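Local coordinates for protein beta-L-arabinobiosidase (Bacteroides thetaiotaomicron, PDB 5MQR) that probably hydrolyses glycosidic bonds in plant pectin, as a multidomain enzyme that combines a sialidase-like propeller with a further glycoside hydrolase region, at residues L258-N266 / A276-T284; M149-V157 / Y241-A249. One frame throughout, in Å; residues are numbered along the deposited sequence.

Contact 1 of 2, residues L258-N266 / A276-T284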
# COMPACT_ATOMS: atom_id res chain seq x y z
N LEU A 258 8.53 -39.61 4.22
CA LEU A 258 7.68 -39.63 5.40
C LEU A 258 6.49 -40.50 5.04
O LEU A 258 5.72 -40.15 4.17
CB LEU A 258 7.22 -38.21 5.76
CG LEU A 258 6.36 -38.04 7.03
CD1 LEU A 258 7.14 -38.43 8.29
CD2 LEU A 258 5.84 -36.61 7.16
N LYS A 259 6.35 -41.63 5.72
CA LYS A 259 5.43 -42.68 5.30
C LYS A 259 3.94 -42.52 5.71
O LYS A 259 3.07 -43.18 5.14
CB LYS A 259 6.00 -44.03 5.70
CG LYS A 259 7.17 -44.41 4.80
CD LYS A 259 8.13 -45.41 5.43
CE LYS A 259 9.29 -45.75 4.50
NZ LYS A 259 10.10 -44.54 4.20
N LYS A 260 3.64 -41.63 6.64
CA LYS A 260 2.25 -41.33 7.03
C LYS A 260 1.49 -40.66 5.88
O LYS A 260 2.04 -39.82 5.16
CB LYS A 260 2.18 -40.46 8.29
CG LYS A 260 2.49 -41.23 9.57
CD LYS A 260 3.29 -40.40 10.58
CE LYS A 260 3.76 -41.27 11.76
NZ LYS A 260 4.82 -40.61 12.57
N GLY A 261 0.22 -41.01 5.77
CA GLY A 261 -0.65 -40.59 4.67
C GLY A 261 -1.25 -39.22 4.86
O GLY A 261 -2.46 -39.06 4.84
N TYR A 262 -0.39 -38.23 5.05
CA TYR A 262 -0.79 -36.85 5.04
C TYR A 262 -1.06 -36.55 3.58
O TYR A 262 -0.42 -37.12 2.69
CB TYR A 262 0.31 -35.96 5.61
CG TYR A 262 0.70 -36.27 7.05
CD1 TYR A 262 -0.28 -36.42 8.05
CD2 TYR A 262 2.04 -36.44 7.41
CE1 TYR A 262 0.07 -36.71 9.37
CE2 TYR A 262 2.39 -36.73 8.73
CZ TYR A 262 1.41 -36.85 9.70
OH TYR A 262 1.77 -37.13 10.99
N LYS A 263 -2.01 -35.66 3.32
CA LYS A 263 -2.61 -35.58 2.00
C LYS A 263 -2.31 -34.30 1.26
O LYS A 263 -2.33 -33.24 1.86
CB LYS A 263 -4.12 -35.72 2.12
CG LYS A 263 -4.48 -36.89 2.99
CD LYS A 263 -5.76 -37.58 2.59
CE LYS A 263 -5.78 -38.94 3.26
NZ LYS A 263 -7.13 -39.54 3.08
N ALA A 264 -2.08 -34.43 -0.04
CA ALA A 264 -1.96 -33.29 -0.95
C ALA A 264 -0.83 -32.35 -0.55
O ALA A 264 -1.00 -31.12 -0.51
CB ALA A 264 -3.29 -32.55 -1.05
N PHE A 265 0.31 -32.95 -0.22
CA PHE A 265 1.55 -32.23 0.07
C PHE A 265 1.82 -31.10 -0.92
O PHE A 265 1.71 -31.27 -2.14
CB PHE A 265 2.72 -33.22 0.06
CG PHE A 265 4.08 -32.60 0.24
CD1 PHE A 265 4.78 -32.10 -0.86
CD2 PHE A 265 4.69 -32.59 1.48
CE1 PHE A 265 6.04 -31.55 -0.71
CE2 PHE A 265 5.97 -32.04 1.66
CZ PHE A 265 6.65 -31.52 0.56
N ASN A 266 2.16 -29.94 -0.39
CA ASN A 266 2.83 -28.90 -1.17
C ASN A 266 3.79 -28.20 -0.26
O ASN A 266 3.67 -28.30 0.96
CB ASN A 266 1.86 -27.92 -1.85
CG ASN A 266 0.91 -27.23 -0.88
OD1 ASN A 266 0.95 -26.01 -0.74
ND2 ASN A 266 0.03 -28.01 -0.25
N ALA A 276 9.05 -25.34 4.05
CA ALA A 276 7.81 -25.46 4.80
C ALA A 276 6.81 -26.26 3.98
O ALA A 276 6.67 -25.99 2.80
CB ALA A 276 7.23 -24.09 5.11
N SER A 277 6.11 -27.21 4.62
CA SER A 277 5.11 -28.04 3.97
C SER A 277 3.71 -27.78 4.49
O SER A 277 3.51 -27.34 5.64
CB SER A 277 5.44 -29.53 4.18
OG SER A 277 5.40 -29.90 5.54
N LEU A 278 2.75 -28.10 3.63
CA LEU A 278 1.32 -28.04 3.93
C LEU A 278 0.66 -29.29 3.34
O LEU A 278 1.07 -29.81 2.29
CB LEU A 278 0.66 -26.79 3.35
CG LEU A 278 1.04 -25.48 4.03
CD1 LEU A 278 0.75 -24.26 3.17
CD2 LEU A 278 0.36 -25.33 5.39
N TRP A 279 -0.36 -29.76 4.05
CA TRP A 279 -1.19 -30.84 3.63
C TRP A 279 -2.63 -30.43 3.92
O TRP A 279 -2.89 -29.38 4.52
CB TRP A 279 -0.85 -32.07 4.44
CG TRP A 279 0.51 -32.72 4.24
CD1 TRP A 279 0.84 -33.68 3.30
CD2 TRP A 279 1.66 -32.57 5.07
NE1 TRP A 279 2.14 -34.09 3.48
CE2 TRP A 279 2.66 -33.43 4.56
CE3 TRP A 279 1.96 -31.77 6.18
CZ2 TRP A 279 3.94 -33.52 5.13
CZ3 TRP A 279 3.23 -31.86 6.76
CH2 TRP A 279 4.21 -32.73 6.23
N LYS A 280 -3.58 -31.28 3.54
CA LYS A 280 -4.98 -31.11 3.95
C LYS A 280 -5.16 -30.90 5.47
O LYS A 280 -4.40 -31.47 6.29
CB LYS A 280 -5.80 -32.32 3.55
CG LYS A 280 -6.15 -32.38 2.08
CD LYS A 280 -7.29 -33.37 1.85
CE LYS A 280 -7.64 -33.46 0.38
NZ LYS A 280 -8.94 -34.17 0.24
N HIS A 281 -6.17 -30.10 5.82
CA HIS A 281 -6.42 -29.64 7.22
C HIS A 281 -5.35 -28.68 7.70
O HIS A 281 -5.23 -28.40 8.89
CB HIS A 281 -6.58 -30.82 8.20
CG HIS A 281 -7.64 -31.79 7.79
ND1 HIS A 281 -8.99 -31.54 7.97
CD2 HIS A 281 -7.56 -33.00 7.20
CE1 HIS A 281 -9.69 -32.56 7.51
NE2 HIS A 281 -8.84 -33.46 7.03
N ALA A 282 -4.60 -28.14 6.75
CA ALA A 282 -3.43 -27.34 7.03
C ALA A 282 -2.47 -27.98 8.05
O ALA A 282 -1.84 -27.27 8.83
CB ALA A 282 -3.87 -25.94 7.43
N LEU A 283 -2.32 -29.31 8.03
CA LEU A 283 -1.17 -29.91 8.70
C LEU A 283 0.10 -29.30 8.08
O LEU A 283 0.14 -28.93 6.89
CB LEU A 283 -1.13 -31.44 8.59
CG LEU A 283 -2.28 -32.25 9.22
CD1 LEU A 283 -2.10 -33.74 8.98
CD2 LEU A 283 -2.44 -32.02 10.71
N THR A 284 1.12 -29.14 8.90
CA THR A 284 2.28 -28.39 8.47
C THR A 284 3.55 -28.85 9.17
O THR A 284 3.52 -29.29 10.31
CB THR A 284 2.03 -26.89 8.61
OG1 THR A 284 3.06 -26.16 7.93
CG2 THR A 284 1.96 -26.50 10.08
O HOH W 1 -3.60 -34.37 5.49

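Contact 2 of 2, residues M149-V157 / Y241-A249. With EDO (1,2-ethanediol), chain H.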
# COMPACT_ATOMS: atom_id res chain seq x y z
N MSE A 149 -8.36 -42.73 -12.16
CA MSE A 149 -7.18 -41.88 -12.11
C MSE A 149 -7.27 -41.02 -10.89
O MSE A 149 -8.36 -40.63 -10.47
CB MSE A 149 -6.96 -41.02 -13.38
CG MSE A 149 -6.75 -41.93 -14.59
SE MSE A 149 -5.70 -41.09 -16.02
CE MSE A 149 -3.92 -41.27 -15.17
N HIS A 150 -6.10 -40.76 -10.30
CA HIS A 150 -5.97 -39.92 -9.13
C HIS A 150 -4.51 -39.53 -8.97
O HIS A 150 -3.66 -40.41 -8.87
CB HIS A 150 -6.43 -40.65 -7.87
CG HIS A 150 -6.52 -39.75 -6.69
ND1 HIS A 150 -5.48 -39.59 -5.80
CD2 HIS A 150 -7.50 -38.91 -6.28
CE1 HIS A 150 -5.83 -38.71 -4.88
NE2 HIS A 150 -7.05 -38.29 -5.14
N GLN A 151 -4.25 -38.23 -8.98
CA GLN A 151 -2.90 -37.63 -8.87
C GLN A 151 -2.97 -36.48 -7.91
O GLN A 151 -3.90 -35.69 -8.01
CB GLN A 151 -2.52 -36.85 -10.15
CG GLN A 151 -2.28 -37.62 -11.36
CD GLN A 151 -3.51 -37.93 -12.14
OE1 GLN A 151 -3.91 -39.07 -12.20
NE2 GLN A 151 -4.10 -36.93 -12.78
N ARG A 152 -1.94 -36.31 -7.09
CA ARG A 152 -1.77 -35.06 -6.32
C ARG A 152 -0.68 -34.18 -6.89
O ARG A 152 -0.44 -33.08 -6.36
CB ARG A 152 -1.44 -35.39 -4.86
CG ARG A 152 -2.45 -36.26 -4.16
CD ARG A 152 -3.76 -35.52 -3.97
NE ARG A 152 -4.48 -36.04 -2.81
CZ ARG A 152 -5.79 -35.92 -2.60
NH1 ARG A 152 -6.59 -35.23 -3.44
NH2 ARG A 152 -6.31 -36.47 -1.49
N VAL A 153 0.01 -34.68 -7.94
CA VAL A 153 1.10 -33.99 -8.62
C VAL A 153 1.00 -34.36 -10.09
O VAL A 153 0.81 -35.53 -10.42
CB VAL A 153 2.52 -34.35 -8.07
CG1 VAL A 153 2.79 -35.85 -8.05
CG2 VAL A 153 3.61 -33.63 -8.86
N GLY A 154 1.15 -33.35 -10.95
CA GLY A 154 0.92 -33.45 -12.37
C GLY A 154 2.05 -33.13 -13.33
O GLY A 154 1.98 -33.56 -14.48
N PHE A 155 3.10 -32.44 -12.87
CA PHE A 155 4.06 -31.81 -13.74
C PHE A 155 5.45 -31.77 -13.11
O PHE A 155 5.56 -31.50 -11.92
CB PHE A 155 3.67 -30.37 -14.03
CG PHE A 155 2.46 -30.21 -14.91
CD1 PHE A 155 2.48 -30.63 -16.22
CD2 PHE A 155 1.34 -29.56 -14.45
CE1 PHE A 155 1.38 -30.44 -17.05
CE2 PHE A 155 0.24 -29.38 -15.27
CZ PHE A 155 0.26 -29.82 -16.57
N TYR A 156 6.48 -31.96 -13.93
CA TYR A 156 7.89 -31.71 -13.55
C TYR A 156 8.64 -31.08 -14.73
O TYR A 156 8.62 -31.62 -15.84
CB TYR A 156 8.59 -33.03 -13.16
CG TYR A 156 10.07 -32.89 -12.91
CD1 TYR A 156 10.52 -32.12 -11.84
CD2 TYR A 156 11.02 -33.53 -13.70
CE1 TYR A 156 11.86 -31.96 -11.58
CE2 TYR A 156 12.37 -33.39 -13.45
CZ TYR A 156 12.79 -32.60 -12.38
OH TYR A 156 14.13 -32.42 -12.07
N VAL A 157 9.34 -29.99 -14.48
CA VAL A 157 10.27 -29.42 -15.47
C VAL A 157 11.67 -29.89 -15.10
O VAL A 157 12.19 -29.57 -14.02
CB VAL A 157 10.22 -27.87 -15.50
CG1 VAL A 157 11.26 -27.32 -16.49
CG2 VAL A 157 8.83 -27.41 -15.87
N TYR A 241 8.99 -34.62 -4.67
CA TYR A 241 8.06 -35.32 -5.55
C TYR A 241 7.58 -36.64 -4.93
O TYR A 241 6.41 -36.98 -5.06
CB TYR A 241 8.64 -35.48 -6.97
CG TYR A 241 8.52 -34.19 -7.74
CD1 TYR A 241 9.34 -33.09 -7.47
CD2 TYR A 241 7.51 -34.03 -8.68
CE1 TYR A 241 9.19 -31.89 -8.16
CE2 TYR A 241 7.34 -32.85 -9.37
CZ TYR A 241 8.18 -31.78 -9.11
OH TYR A 241 7.98 -30.60 -9.81
N MSE A 242 8.45 -37.35 -4.21
CA MSE A 242 8.03 -38.60 -3.54
C MSE A 242 7.01 -38.32 -2.44
O MSE A 242 6.06 -39.10 -2.26
CB MSE A 242 9.21 -39.40 -3.01
CG MSE A 242 10.21 -39.79 -4.09
SE MSE A 242 9.36 -40.87 -5.48
CE MSE A 242 8.95 -39.45 -6.78
N MSE A 243 7.14 -37.18 -1.76
CA MSE A 243 6.14 -36.74 -0.77
C MSE A 243 4.76 -36.58 -1.34
O MSE A 243 3.77 -36.62 -0.59
CB MSE A 243 6.52 -35.40 -0.15
CG MSE A 243 7.77 -35.48 0.72
SE MSE A 243 7.54 -36.66 2.28
CE MSE A 243 6.49 -35.35 3.32
N GLN A 244 4.66 -36.37 -2.65
CA GLN A 244 3.38 -36.18 -3.33
C GLN A 244 2.87 -37.43 -4.00
O GLN A 244 1.92 -37.37 -4.76
CB GLN A 244 3.49 -35.04 -4.34
CG GLN A 244 3.93 -33.72 -3.73
CD GLN A 244 4.10 -32.62 -4.76
OE1 GLN A 244 3.12 -32.14 -5.34
NE2 GLN A 244 5.36 -32.23 -5.00
N TRP A 245 3.54 -38.55 -3.76
CA TRP A 245 3.13 -39.86 -4.25
C TRP A 245 2.62 -40.78 -3.13
O TRP A 245 2.21 -41.90 -3.40
CB TRP A 245 4.31 -40.56 -4.90
CG TRP A 245 4.71 -40.09 -6.29
CD1 TRP A 245 4.35 -38.93 -6.94
CD2 TRP A 245 5.62 -40.77 -7.16
NE1 TRP A 245 4.95 -38.88 -8.18
CE2 TRP A 245 5.75 -39.98 -8.33
CE3 TRP A 245 6.33 -41.97 -7.07
CZ2 TRP A 245 6.55 -40.37 -9.40
CZ3 TRP A 245 7.13 -42.36 -8.13
CH2 TRP A 245 7.24 -41.57 -9.29
N VAL A 246 2.64 -40.31 -1.88
CA VAL A 246 2.37 -41.18 -0.73
C VAL A 246 0.95 -41.75 -0.66
O VAL A 246 0.76 -42.86 -0.16
CB VAL A 246 2.68 -40.46 0.60
CG1 VAL A 246 1.69 -39.29 0.85
CG2 VAL A 246 2.71 -41.46 1.77
N GLU A 247 -0.04 -41.02 -1.17
CA GLU A 247 -1.41 -41.51 -1.11
C GLU A 247 -1.71 -42.67 -2.04
O GLU A 247 -2.57 -43.47 -1.69
CB GLU A 247 -2.42 -40.39 -1.37
CG GLU A 247 -2.40 -39.31 -0.31
CD GLU A 247 -3.34 -38.18 -0.64
OE1 GLU A 247 -4.55 -38.47 -0.70
OE2 GLU A 247 -2.90 -37.01 -0.81
N GLU A 248 -1.03 -42.75 -3.19
CA GLU A 248 -1.30 -43.79 -4.21
C GLU A 248 -0.25 -44.88 -4.23
O GLU A 248 -0.54 -46.01 -4.60
CB GLU A 248 -1.38 -43.18 -5.61
CG GLU A 248 -2.40 -42.06 -5.77
CD GLU A 248 -1.92 -40.66 -5.41
OE1 GLU A 248 -0.72 -40.44 -5.10
OE2 GLU A 248 -2.77 -39.74 -5.42
N ALA A 249 0.99 -44.53 -3.87
CA ALA A 249 2.07 -45.50 -3.78
C ALA A 249 1.75 -46.60 -2.77
O ALA A 249 0.85 -46.43 -1.94
CB ALA A 249 3.36 -44.78 -3.38
C1 EDO H . -9.20 -38.06 -2.43
O1 EDO H . -9.37 -37.13 -3.53
C2 EDO H . -9.68 -37.48 -1.09
O2 EDO H . -8.93 -37.93 0.03
O HOH W 2 -0.02 -38.25 -6.43

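Contact 1 of 2, residues L258-N266 / A276-T284
Trp279 has CG anti to the carbonyl carbon (chi1 -68°), which lays the indole beneath Tyr262, while Phe265 reaches the same indole with its CG swung opposite the backbone N (chi1 175°). Tyr262 makes the close approach with its CB rather than its ring: CB stands over the five-membered ring, 3.3 Å from its centroid and almost on the normal, a CH-pi contact. The Tyr262 ring turns an edge toward the face of the Trp279 six-membered ring, the planes 52° apart. Phe265 forms a second, offset edge-to-face pair, with Trp279 NE1 lying near the Phe265 ring plane, 3.6 Å from Phe265 CD2. Ser277 CB sits toward the rim of the opposite indole face, and Leu283 CD1 closes on Tyr262 CD1 at 3.4 Å. This aromatic cluster flanks several backbone bonds. Asn266 and Leu278 form an antiparallel hydrogen-bonded pair, Asn266 N to Leu278 O at 2.9 Å and Leu278 N to Asn266 O at 2.8 Å. Lys280 N donates to Lys263 O at 2.9 Å, and a water accepts from Lys263 N and donates to Lys280 O. Asn266 ND2 turns back to Ala264 O, in the amide plane, and also binds Ile311 O, while its OD1 accepts from Gly313 N; Lys280 NZ reaches Asn308 O and OH of the phosphotyrosine at position 371. The contact lays the loop leading into strand 266-269 against strand 275-278 and the turn after it, in a four-stranded antiparallel sheet consistent with a propeller blade; strand 311-315 of the next sheet grips Asn266, and strand 148-157 touches Ala264 and Lys280 through Arg152.

Contact 2 of 2, residues M149-V157 / Y241-A249
Arg152 runs past Gln244 to Glu247. Arg152 CB lies 3.9 Å from Gln244 O. Arg152 CG, anti to the carbonyl carbon (chi1 -57°), lies 3.5 Å from Glu247 OE2 and 3.7 Å from Glu248 OE2; the bend at chi2 (-68°) then turns CD and the guanidinium along Glu247. Arg152 CD is 3.6 Å from Glu247 OE2. Arg152 NE donates to Glu247 OE2 at 2.7 Å, nearly straight (167°) but from above the carboxylate plane; Arg152 NH2 meets Glu247 OE1 on its syn lone pair at 2.8 Å, completing a side-on, two-nitrogen salt bridge. NH1 binds Gln77 and, weakly, the ethanediol. His150 CE1 stands over the guanidinium centre, and His150 ND1 donates to the anti lone pair of Glu248 OE2 at 2.7 Å. Were Arg152 replaced by an alanine, the Glu247 carboxylate would probably lose its cationic mate and His150 CE1 the flat group it rests on. Strand 148-157 is an outermost strand of a four-stranded antiparallel sheet, consistent with a propeller blade, and the 241-249 segment lies against it. Farther along, Val153 CG1 meets Trp245 CD1 at the indole edge, 3.6 Å away, and the Tyr156 ring turns its edge to the face of Tyr241.

Overall arrangement
The two contacts lie with centres about 12 Å apart, on the same side of the chain's centre, and follow one another in sequence: contact 2 closes at 249 before contact 1 opens at 258. Each uses a different four-stranded antiparallel sheet, that of strand 148-157 for contact 2 and that of strands 266-269, 275-278 and 283-287 for contact 1. They touch directly. Glu247 OE2 probably accepts a hydrogen bond from Ala264 N, and Gln244 packs on Phe265. The chain leaving helix 239-242 therefore binds the first sheet and then enters the second, consistent with two adjoining blades of the N-terminal propeller.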